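Local coordinates for protein beta-galactosidase (Bacteroides thetaiotaomicron, PDB 5MUJ) that probably acts as a glycoside hydrolase in the breakdown of the plant pectin rhamnogalacturonan II, whose chain B oligosaccharide it binds, at residues L320-K334 / H346-A360. Numbering follows the deposited sequence.
With RAM (alpha-L-rhamnopyranose), chain B.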
ATOM      1  N   LEU A 320      -8.708   5.120 -12.329  1.00  9.48           N
ATOM      2  CA  LEU A 320      -7.444   5.871 -12.531  1.00  9.21           C
ATOM      3  C   LEU A 320      -6.402   5.058 -13.264  1.00 10.58           C
ATOM      4  O   LEU A 320      -5.681   5.607 -14.130  1.00 11.77           O
ATOM      5  CB  LEU A 320      -6.883   6.271 -11.182  1.00  9.64           C
ATOM      6  CG  LEU A 320      -7.648   7.299 -10.360  1.00 10.87           C
ATOM      7  CD1 LEU A 320      -6.914   7.639  -9.069  1.00 10.61           C
ATOM      8  CD2 LEU A 320      -7.918   8.566 -11.169  1.00 10.10           C
ATOM      9  N   ILE A 321      -6.229   3.804 -12.884  1.00 10.15           N
ATOM     10  CA  ILE A 321      -5.250   2.895 -13.476  1.00 11.01           C
ATOM     11  C   ILE A 321      -5.936   1.587 -13.764  1.00 10.53           C
ATOM     12  O   ILE A 321      -6.554   1.007 -12.853  1.00 10.97           O
ATOM     13  CB  ILE A 321      -4.056   2.585 -12.526  1.00 12.05           C
ATOM     14  CG1 ILE A 321      -3.394   3.869 -12.045  1.00 11.07           C
ATOM     15  CG2 ILE A 321      -3.049   1.644 -13.191  1.00 13.58           C
ATOM     16  CD1 ILE A 321      -2.559   4.629 -13.098  1.00 10.58           C
ATOM     17  N   ILE A 322      -5.866   1.125 -15.002  1.00  9.81           N
ATOM     18  CA  ILE A 322      -6.430  -0.148 -15.414  1.00  9.86           C
ATOM     19  C   ILE A 322      -5.453  -0.905 -16.274  1.00  9.43           C
ATOM     20  O   ILE A 322      -4.561  -0.267 -16.902  1.00 11.15           O
ATOM     21  CB  ILE A 322      -7.783   0.021 -16.179  1.00 11.12           C
ATOM     22  CG1 ILE A 322      -7.611   0.599 -17.604  1.00 10.78           C
ATOM     23  CG2 ILE A 322      -8.758   0.872 -15.362  1.00 11.46           C
ATOM     24  CD1 ILE A 322      -8.910   0.676 -18.387  1.00 11.60           C
ATOM     25  N   PRO A 323      -5.598  -2.241 -16.409  1.00 10.20           N
ATOM     26  CA  PRO A 323      -4.795  -3.019 -17.369  1.00 11.47           C
ATOM     27  C   PRO A 323      -4.978  -2.500 -18.786  1.00 12.83           C
ATOM     28  O   PRO A 323      -6.111  -2.321 -19.232  1.00 13.18           O
ATOM     29  CB  PRO A 323      -5.374  -4.443 -17.252  1.00 12.17           C
ATOM     30  CG  PRO A 323      -5.839  -4.507 -15.839  1.00 12.07           C
ATOM     31  CD  PRO A 323      -6.380  -3.132 -15.534  1.00 10.15           C
ATOM     32  N   SER A 324      -3.870  -2.240 -19.475  1.00 14.14           N
ATOM     33  CA  SER A 324      -3.930  -1.700 -20.835  1.00 12.77           C
ATOM     34  C   SER A 324      -2.663  -1.946 -21.679  1.00 13.93           C
ATOM     35  O   SER A 324      -2.709  -1.793 -22.883  1.00 17.69           O
ATOM     36  CB  SER A 324      -4.276  -0.217 -20.764  1.00 11.80           C
ATOM     37  OG  SER A 324      -3.071   0.555 -20.602  1.00 14.77           O
ATOM     38  N   LYS A 325      -1.562  -2.352 -21.042  1.00 16.00           N
ATOM     39  CA  LYS A 325      -0.285  -2.622 -21.704  1.00 15.91           C
ATOM     40  C   LYS A 325       0.114  -4.063 -21.473  1.00 16.43           C
ATOM     41  O   LYS A 325      -0.383  -4.703 -20.554  1.00 15.39           O
ATOM     42  CB  LYS A 325       0.793  -1.728 -21.110  1.00 20.54           C
ATOM     43  CG  LYS A 325       0.547  -0.252 -21.388  1.00 25.26           C
ATOM     44  CD  LYS A 325       1.812   0.597 -21.388  1.00 27.10           C
ATOM     45  CE  LYS A 325       2.882   0.045 -22.296  1.00 28.51           C
ATOM     46  NZ  LYS A 325       2.348  -0.367 -23.623  1.00 34.33           N
ATOM     47  N   ASN A 326       1.064  -4.543 -22.262  1.00 16.62           N
ATOM     48  CA  ASN A 326       1.665  -5.858 -22.067  1.00 18.67           C
ATOM     49  C   ASN A 326       1.978  -6.140 -20.589  1.00 16.42           C
ATOM     50  O   ASN A 326       1.512  -7.134 -20.001  1.00 17.71           O
ATOM     51  CB  ASN A 326       2.972  -5.939 -22.899  1.00 23.19           C
ATOM     52  CG  ASN A 326       4.085  -4.981 -22.398  1.00 27.86           C
ATOM     53  OD1 ASN A 326       3.889  -3.755 -22.258  1.00 23.34           O
ATOM     54  ND2 ASN A 326       5.255  -5.554 -22.090  1.00 35.50           N
ATOM     55  N   TYR A 327       2.706  -5.201 -19.984  1.00 12.96           N
ATOM     56  CA  TYR A 327       3.347  -5.449 -18.733  1.00 13.30           C
ATOM     57  C   TYR A 327       2.318  -5.406 -17.564  1.00 11.96           C
ATOM     58  O   TYR A 327       2.625  -5.884 -16.474  1.00 13.35           O
ATOM     59  CB  TYR A 327       4.549  -4.492 -18.556  1.00 13.64           C
ATOM     60  CG  TYR A 327       4.213  -3.035 -18.307  1.00 13.07           C
ATOM     61  CD1 TYR A 327       3.624  -2.671 -17.102  1.00 16.58           C
ATOM     62  CD2 TYR A 327       4.425  -2.021 -19.263  1.00 12.34           C
ATOM     63  CE1 TYR A 327       3.302  -1.373 -16.797  1.00 15.69           C
ATOM     64  CE2 TYR A 327       4.084  -0.695 -18.953  1.00 13.48           C
ATOM     65  CZ  TYR A 327       3.494  -0.386 -17.713  1.00 17.54           C
ATOM     66  OH  TYR A 327       3.110   0.879 -17.269  1.00 18.48           O
ATOM     67  N   ASP A 328       1.143  -4.795 -17.771  1.00 11.63           N
ATOM     68  CA  ASP A 328       0.075  -4.781 -16.691  1.00 11.01           C
ATOM     69  C   ASP A 328      -1.268  -5.392 -17.086  1.00 12.44           C
ATOM     70  O   ASP A 328      -2.325  -5.095 -16.472  1.00 13.84           O
ATOM     71  CB  ASP A 328      -0.122  -3.365 -16.115  1.00 11.47           C
ATOM     72  CG  ASP A 328      -0.697  -2.354 -17.120  1.00 11.60           C
ATOM     73  OD1 ASP A 328      -1.244  -2.756 -18.164  1.00 13.02           O
ATOM     74  OD2 ASP A 328      -0.597  -1.116 -16.860  1.00 12.97           O
ATOM     75  N   GLU A 329      -1.200  -6.331 -18.017  1.00 13.26           N
ATOM     76  CA  GLU A 329      -2.387  -6.810 -18.689  1.00 13.24           C
ATOM     77  C   GLU A 329      -3.363  -7.616 -17.799  1.00 12.22           C
ATOM     78  O   GLU A 329      -4.509  -7.777 -18.180  1.00 14.80           O
ATOM     79  CB  GLU A 329      -2.014  -7.645 -19.901  1.00 15.64           C
ATOM     80  CG  GLU A 329      -1.428  -9.007 -19.574  1.00 17.85           C
ATOM     81  CD  GLU A 329      -0.686  -9.692 -20.717  1.00 17.84           C
ATOM     82  OE1 GLU A 329      -0.924  -9.378 -21.909  1.00 19.43           O
ATOM     83  OE2 GLU A 329       0.142 -10.571 -20.407  1.00 20.46           O
ATOM     84  N   LEU A 330      -2.901  -8.116 -16.653  1.00 12.87           N
ATOM     85  CA  LEU A 330      -3.753  -8.868 -15.727  1.00 13.34           C
ATOM     86  C   LEU A 330      -4.238  -7.978 -14.583  1.00 13.40           C
ATOM     87  O   LEU A 330      -5.451  -7.831 -14.392  1.00 13.28           O
ATOM     88  CB  LEU A 330      -3.005 -10.092 -15.206  1.00 14.44           C
ATOM     89  CG  LEU A 330      -3.815 -10.986 -14.241  1.00 15.50           C
ATOM     90  CD1 LEU A 330      -5.073 -11.522 -14.903  1.00 19.03           C
ATOM     91  CD2 LEU A 330      -2.956 -12.123 -13.711  1.00 15.30           C
ATOM     92  N   PHE A 331      -3.293  -7.414 -13.819  1.00 11.09           N
ATOM     93  CA  PHE A 331      -3.596  -6.527 -12.722  1.00 12.20           C
ATOM     94  C   PHE A 331      -2.825  -5.217 -12.905  1.00 11.94           C
ATOM     95  O   PHE A 331      -1.627  -5.245 -13.246  1.00 12.31           O
ATOM     96  CB  PHE A 331      -3.192  -7.094 -11.340  1.00 12.77           C
ATOM     97  CG  PHE A 331      -3.746  -8.461 -10.994  1.00 14.64           C
ATOM     98  CD1 PHE A 331      -5.060  -8.784 -11.266  1.00 15.54           C
ATOM     99  CD2 PHE A 331      -2.961  -9.393 -10.299  1.00 14.11           C
ATOM    100  CE1 PHE A 331      -5.565 -10.027 -10.901  1.00 17.10           C
ATOM    101  CE2 PHE A 331      -3.459 -10.643  -9.960  1.00 15.94           C
ATOM    102  CZ  PHE A 331      -4.763 -10.942 -10.257  1.00 14.09           C
ATOM    103  N   ALA A 332      -3.475  -4.074 -12.697  1.00 11.90           N
ATOM    104  CA  ALA A 332      -2.760  -2.768 -12.657  1.00 12.48           C
ATOM    105  C   ALA A 332      -3.306  -2.047 -11.444  1.00 11.75           C
ATOM    106  O   ALA A 332      -4.396  -1.499 -11.485  1.00 12.93           O
ATOM    107  CB  ALA A 332      -2.961  -1.941 -13.932  1.00 10.01           C
ATOM    108  N   HIS A 333      -2.581  -2.129 -10.338  1.00 12.06           N
ATOM    109  CA  HIS A 333      -3.213  -2.004  -9.039  1.00 10.44           C
ATOM    110  C   HIS A 333      -2.242  -1.745  -7.888  1.00  9.94           C
ATOM    111  O   HIS A 333      -1.092  -2.181  -7.902  1.00 12.88           O
ATOM    112  CB  HIS A 333      -4.080  -3.261  -8.751  1.00 11.92           C
ATOM    113  CG  HIS A 333      -3.312  -4.499  -8.418  1.00 11.12           C
ATOM    114  ND1 HIS A 333      -2.021  -4.745  -8.804  1.00 11.48           N
ATOM    115  CD2 HIS A 333      -3.668  -5.573  -7.666  1.00 11.01           C
ATOM    116  CE1 HIS A 333      -1.623  -5.919  -8.351  1.00 11.90           C
ATOM    117  NE2 HIS A 333      -2.611  -6.445  -7.653  1.00 12.65           N
ATOM    118  N   LYS A 334      -2.792  -1.098  -6.856  1.00 11.02           N
ATOM    119  CA  LYS A 334      -2.098  -0.668  -5.634  1.00 12.29           C
ATOM    120  C   LYS A 334      -1.484   0.657  -5.943  1.00 12.03           C
ATOM    121  O   LYS A 334      -1.077   0.854  -7.081  1.00 12.24           O
ATOM    122  CB  LYS A 334      -1.147  -1.723  -5.085  1.00 11.87           C
ATOM    123  CG  LYS A 334      -1.791  -3.103  -4.975  1.00 14.27           C
ATOM    124  CD  LYS A 334      -0.885  -4.067  -4.281  1.00 16.64           C
ATOM    125  CE  LYS A 334      -1.517  -5.441  -4.214  1.00 17.32           C
ATOM    126  NZ  LYS A 334      -0.601  -6.390  -3.552  1.00 17.42           N
ATOM    127  N   HIS A 346       1.861   8.315 -10.463  1.00 10.40           N
ATOM    128  CA  HIS A 346       1.088   7.282  -9.821  1.00  9.37           C
ATOM    129  C   HIS A 346       1.875   5.973  -9.944  1.00  8.85           C
ATOM    130  O   HIS A 346       1.946   5.395 -11.023  1.00 10.07           O
ATOM    131  CB  HIS A 346      -0.283   7.175 -10.456  1.00 10.35           C
ATOM    132  CG  HIS A 346      -1.264   6.350  -9.659  1.00  9.38           C
ATOM    133  ND1 HIS A 346      -2.603   6.678  -9.605  1.00 10.60           N
ATOM    134  CD2 HIS A 346      -1.144   5.174  -8.964  1.00  9.07           C
ATOM    135  CE1 HIS A 346      -3.257   5.780  -8.872  1.00 10.89           C
ATOM    136  NE2 HIS A 346      -2.405   4.863  -8.476  1.00  9.76           N
ATOM    137  N   PHE A 347       2.460   5.530  -8.807  1.00  9.70           N
ATOM    138  CA  PHE A 347       3.178   4.274  -8.735  1.00 10.27           C
ATOM    139  C   PHE A 347       2.209   3.131  -8.458  1.00 10.05           C
ATOM    140  O   PHE A 347       1.315   3.265  -7.594  1.00 12.08           O
ATOM    141  CB  PHE A 347       4.244   4.323  -7.631  1.00 10.02           C
ATOM    142  CG  PHE A 347       5.311   5.365  -7.888  1.00 10.31           C
ATOM    143  CD1 PHE A 347       5.087   6.701  -7.583  1.00 10.94           C
ATOM    144  CD2 PHE A 347       6.534   5.010  -8.459  1.00 10.55           C
ATOM    145  CE1 PHE A 347       6.071   7.683  -7.835  1.00 12.30           C
ATOM    146  CE2 PHE A 347       7.504   5.987  -8.728  1.00 10.73           C
ATOM    147  CZ  PHE A 347       7.265   7.307  -8.404  1.00 12.79           C
ATOM    148  N   TYR A 348       2.349   2.026  -9.165  1.00 10.76           N
ATOM    149  CA  TYR A 348       1.401   0.907  -9.008  1.00 10.03           C
ATOM    150  C   TYR A 348       2.064  -0.403  -9.294  1.00 11.57           C
ATOM    151  O   TYR A 348       3.187  -0.418  -9.799  1.00 12.30           O
ATOM    152  CB  TYR A 348       0.176   1.100  -9.902  1.00 10.36           C
ATOM    153  CG  TYR A 348       0.384   0.990 -11.417  1.00  7.81           C
ATOM    154  CD1 TYR A 348       0.808   2.103 -12.190  1.00  8.83           C
ATOM    155  CD2 TYR A 348       0.248  -0.206 -12.069  1.00  8.05           C
ATOM    156  CE1 TYR A 348       0.937   1.977 -13.555  1.00  8.76           C
ATOM    157  CE2 TYR A 348       0.406  -0.341 -13.442  1.00  8.33           C
ATOM    158  CZ  TYR A 348       0.790   0.777 -14.183  1.00  9.78           C
ATOM    159  OH  TYR A 348       0.943   0.686 -15.579  1.00 10.95           O
ATOM    160  N   CYS A 349       1.433  -1.502  -8.913  1.00 11.52           N
ATOM    161  CA  CYS A 349       1.966  -2.844  -9.143  1.00 10.55           C
ATOM    162  C   CYS A 349       1.364  -3.401 -10.421  1.00 11.36           C
ATOM    163  O   CYS A 349       0.134  -3.454 -10.570  1.00 11.01           O
ATOM    164  CB  CYS A 349       1.667  -3.783  -7.959  1.00 12.10           C
ATOM    165  SG  CYS A 349       2.127  -5.504  -8.250  1.00 13.49           S
ATOM    166  N   ALA A 350       2.248  -3.769 -11.359  1.00 11.90           N
ATOM    167  CA  ALA A 350       1.874  -4.276 -12.655  1.00 11.15           C
ATOM    168  C   ALA A 350       2.091  -5.771 -12.649  1.00 10.53           C
ATOM    169  O   ALA A 350       3.186  -6.221 -12.278  1.00 11.51           O
ATOM    170  CB  ALA A 350       2.779  -3.617 -13.710  1.00  9.87           C
ATOM    171  N   VAL A 351       1.033  -6.529 -13.007  1.00  9.82           N
ATOM    172  CA  VAL A 351       1.094  -7.952 -13.191  1.00  9.91           C
ATOM    173  C   VAL A 351       0.534  -8.327 -14.564  1.00 10.03           C
ATOM    174  O   VAL A 351      -0.520  -7.838 -14.957  1.00 11.94           O
ATOM    175  CB  VAL A 351       0.277  -8.664 -12.088  1.00  9.91           C
ATOM    176  CG1 VAL A 351       0.358 -10.198 -12.207  1.00 11.40           C
ATOM    177  CG2 VAL A 351       0.759  -8.165 -10.731  1.00  9.16           C
ATOM    178  N   ASN A 352       1.225  -9.229 -15.267  1.00 12.65           N
ATOM    179  CA  ASN A 352       0.803  -9.675 -16.588  1.00 13.16           C
ATOM    180  C   ASN A 352       0.247 -11.093 -16.525  1.00 13.57           C
ATOM    181  O   ASN A 352       0.131 -11.663 -15.433  1.00 14.28           O
ATOM    182  CB  ASN A 352       1.968  -9.544 -17.590  1.00 12.71           C
ATOM    183  CG  ASN A 352       3.179 -10.396 -17.239  1.00 15.02           C
ATOM    184  OD1 ASN A 352       3.113 -11.387 -16.493  1.00 16.96           O
ATOM    185  ND2 ASN A 352       4.317 -10.021 -17.817  1.00 15.02           N
ATOM    186  N   ASN A 353      -0.111 -11.655 -17.680  1.00 16.18           N
ATOM    187  CA  ASN A 353      -0.744 -12.981 -17.730  1.00 16.65           C
ATOM    188  C   ASN A 353       0.225 -14.092 -17.369  1.00 16.96           C
ATOM    189  O   ASN A 353      -0.229 -15.148 -16.904  1.00 21.64           O
ATOM    190  CB  ASN A 353      -1.378 -13.285 -19.097  1.00 18.11           C
ATOM    191  CG  ASN A 353      -2.607 -12.440 -19.385  1.00 19.14           C
ATOM    192  OD1 ASN A 353      -3.310 -12.002 -18.479  1.00 18.84           O
ATOM    193  ND2 ASN A 353      -2.866 -12.201 -20.665  1.00 23.21           N
ATOM    194  N   ALA A 354       1.536 -13.870 -17.567  1.00 16.64           N
ATOM    195  CA  ALA A 354       2.556 -14.792 -17.004  1.00 16.64           C
ATOM    196  C   ALA A 354       2.740 -14.662 -15.477  1.00 16.83           C
ATOM    197  O   ALA A 354       3.509 -15.420 -14.875  1.00 19.78           O
ATOM    198  CB  ALA A 354       3.885 -14.595 -17.695  1.00 16.61           C
ATOM    199  N   GLU A 355       2.066 -13.680 -14.881  1.00 14.90           N
ATOM    200  CA  GLU A 355       2.110 -13.394 -13.458  1.00 16.33           C
ATOM    201  C   GLU A 355       3.456 -12.876 -12.984  1.00 14.27           C
ATOM    202  O   GLU A 355       3.772 -12.944 -11.801  1.00 15.39           O
ATOM    203  CB  GLU A 355       1.607 -14.573 -12.624  1.00 18.98           C
ATOM    204  CG  GLU A 355       0.133 -14.872 -12.863  1.00 21.46           C
ATOM    205  CD  GLU A 355      -0.306 -16.157 -12.202  1.00 25.48           C
ATOM    206  OE1 GLU A 355      -0.987 -16.107 -11.151  1.00 31.96           O
ATOM    207  OE2 GLU A 355       0.050 -17.231 -12.727  1.00 24.98           O
ATOM    208  N   GLN A 356       4.203 -12.277 -13.909  1.00 13.81           N
ATOM    209  CA  GLN A 356       5.356 -11.486 -13.542  1.00 12.91           C
ATOM    210  C   GLN A 356       4.843 -10.237 -12.839  1.00 12.22           C
ATOM    211  O   GLN A 356       3.793  -9.697 -13.207  1.00 13.54           O
ATOM    212  CB  GLN A 356       6.191 -11.139 -14.778  1.00 13.32           C
ATOM    213  CG  GLN A 356       6.653 -12.341 -15.567  1.00 13.51           C
ATOM    214  CD  GLN A 356       7.384 -11.948 -16.853  1.00 15.67           C
ATOM    215  OE1 GLN A 356       6.918 -11.134 -17.634  1.00 17.07           O
ATOM    216  NE2 GLN A 356       8.513 -12.560 -17.070  1.00 18.12           N
ATOM    217  N   ARG A 357       5.563  -9.796 -11.818  1.00 12.09           N
ATOM    218  CA  ARG A 357       5.081  -8.752 -10.935  1.00 12.09           C
ATOM    219  C   ARG A 357       6.173  -7.733 -10.627  1.00 11.19           C
ATOM    220  O   ARG A 357       7.218  -8.066 -10.083  1.00 12.15           O
ATOM    221  CB  ARG A 357       4.565  -9.394  -9.644  1.00 12.48           C
ATOM    222  CG  ARG A 357       4.017  -8.393  -8.642  1.00 12.41           C
ATOM    223  CD  ARG A 357       3.297  -9.073  -7.458  1.00 11.76           C
ATOM    224  NE  ARG A 357       2.109  -9.859  -7.822  1.00 12.09           N
ATOM    225  CZ  ARG A 357       0.846  -9.608  -7.427  1.00 10.95           C
ATOM    226  NH1 ARG A 357       0.555  -8.579  -6.652  1.00 12.49           N
ATOM    227  NH2 ARG A 357      -0.141 -10.370  -7.881  1.00 14.00           N
ATOM    228  N   GLY A 358       5.858  -6.476 -10.879  1.00 10.02           N
ATOM    229  CA  GLY A 358       6.759  -5.361 -10.592  1.00 10.40           C
ATOM    230  C   GLY A 358       6.003  -4.088 -10.355  1.00 10.42           C
ATOM    231  O   GLY A 358       4.757  -4.092 -10.318  1.00 11.69           O
ATOM    232  N   ILE A 359       6.746  -3.002 -10.165  1.00  9.80           N
ATOM    233  CA  ILE A 359       6.201  -1.687  -9.881  1.00  9.86           C
ATOM    234  C   ILE A 359       6.386  -0.834 -11.129  1.00  9.96           C
ATOM    235  O   ILE A 359       7.498  -0.775 -11.704  1.00 14.58           O
ATOM    236  CB  ILE A 359       6.884  -1.031  -8.675  1.00 10.15           C
ATOM    237  CG1 ILE A 359       6.516  -1.813  -7.406  1.00 11.36           C
ATOM    238  CG2 ILE A 359       6.503   0.442  -8.494  1.00  8.92           C
ATOM    239  CD1 ILE A 359       7.392  -1.566  -6.193  1.00 10.09           C
ATOM    240  N   ALA A 360       5.312  -0.173 -11.558  1.00 10.99           N
ATOM    241  CA  ALA A 360       5.305   0.747 -12.735  1.00  9.47           C
ATOM    242  C   ALA A 360       4.804   2.131 -12.355  1.00 10.50           C
ATOM    243  O   ALA A 360       4.354   2.380 -11.229  1.00 11.13           O
ATOM    244  CB  ALA A 360       4.475   0.210 -13.828  1.00  8.70           C
TER
HETATM  245  C1  RAM B   6      -4.213 -10.867  -3.533  1.00 16.05           C
HETATM  246  C2  RAM B   6      -3.059  -9.989  -3.123  1.00 16.96           C
HETATM  247  C3  RAM B   6      -2.195  -9.732  -4.356  1.00 14.81           C
HETATM  248  C4  RAM B   6      -3.081  -9.082  -5.420  1.00 15.73           C
HETATM  249  C5  RAM B   6      -4.362  -9.848  -5.780  1.00 14.63           C
HETATM  250  C6  RAM B   6      -5.372  -8.973  -6.502  1.00 14.55           C
HETATM  251  O2  RAM B   6      -3.597  -8.756  -2.574  1.00 16.13           O
HETATM  252  O3  RAM B   6      -1.063  -8.911  -4.057  1.00 15.73           O
HETATM  253  O4  RAM B   6      -2.339  -9.001  -6.626  1.00 15.32           O
HETATM  254  O5  RAM B   6      -5.019 -10.519  -4.675  1.00 14.93           O
HETATM  255  O   HOH W   1       2.283 -12.098 -20.034  1.00 21.16           O
HETATM  256  O   HOH W   2      -5.546 -10.545 -18.542  1.00 24.38           O
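Phe-331 and His-333 form antiparallel hydrogen-bonded pairs with Val-351 and Cys-349; the axes of strands 331-334 and 346-351 approach to 4.6 Å with their N-to-C directions 139° apart, and Val-351 O accepts from both Leu-330 N and Phe-331 N, a classic beta bulge. From strand 346-351, Tyr-348 packs its ring against residues 321-328 of the loop that precedes 331-334. Its CG sits between the backbone N and the carbonyl carbon (chi1 69°), which turns the phenol toward Asp-328. The hydroxyl donates to Asp-328 OD2 (OH to OD2 2.7 Å), on the anti side of the carboxylate, and accepts from Tyr-327 OH (2.8 Å from Tyr-348 OH). Ile-321 CG2 lies over the ring centre, 3.7 Å from the Tyr-348 centroid, a CH-pi contact, with Ala-360 CB on the opposite face. A phenylalanine in place of Tyr-348 would keep the ring but would probably leave Tyr-327 OH without its acceptor and Asp-328 OD2 relying more on its salt bridge to Lys-46. Where the chain leaves the hairpin, beside the type I turn Asn-352 to Glu-355, Glu-329 OE2 accepts from Asn-353 N (2.9 Å), while its carboxylate stacks on the Asn-353 amide with planes 12° apart. Toward the sugar, His-333 is fixed through both ring nitrogens: ND1 donates to Cys-349 O (3.1 Å), and NE2 bonds rhamnose O4 (2.8 Å). Arg-357 grips that O4 through NH1 and NH2, and Lys-334 NZ reaches O3 (2.6 Å); Asp-61 bridges both cations. Strands 331-340, 343-351 and 357-363 are joined by the N-terminal strand 45-51 in a four-stranded blade, the ring closure characteristic of a five-bladed beta-propeller, with the glycan pocket lined by 331-340 and by Arg-357 of 357-363.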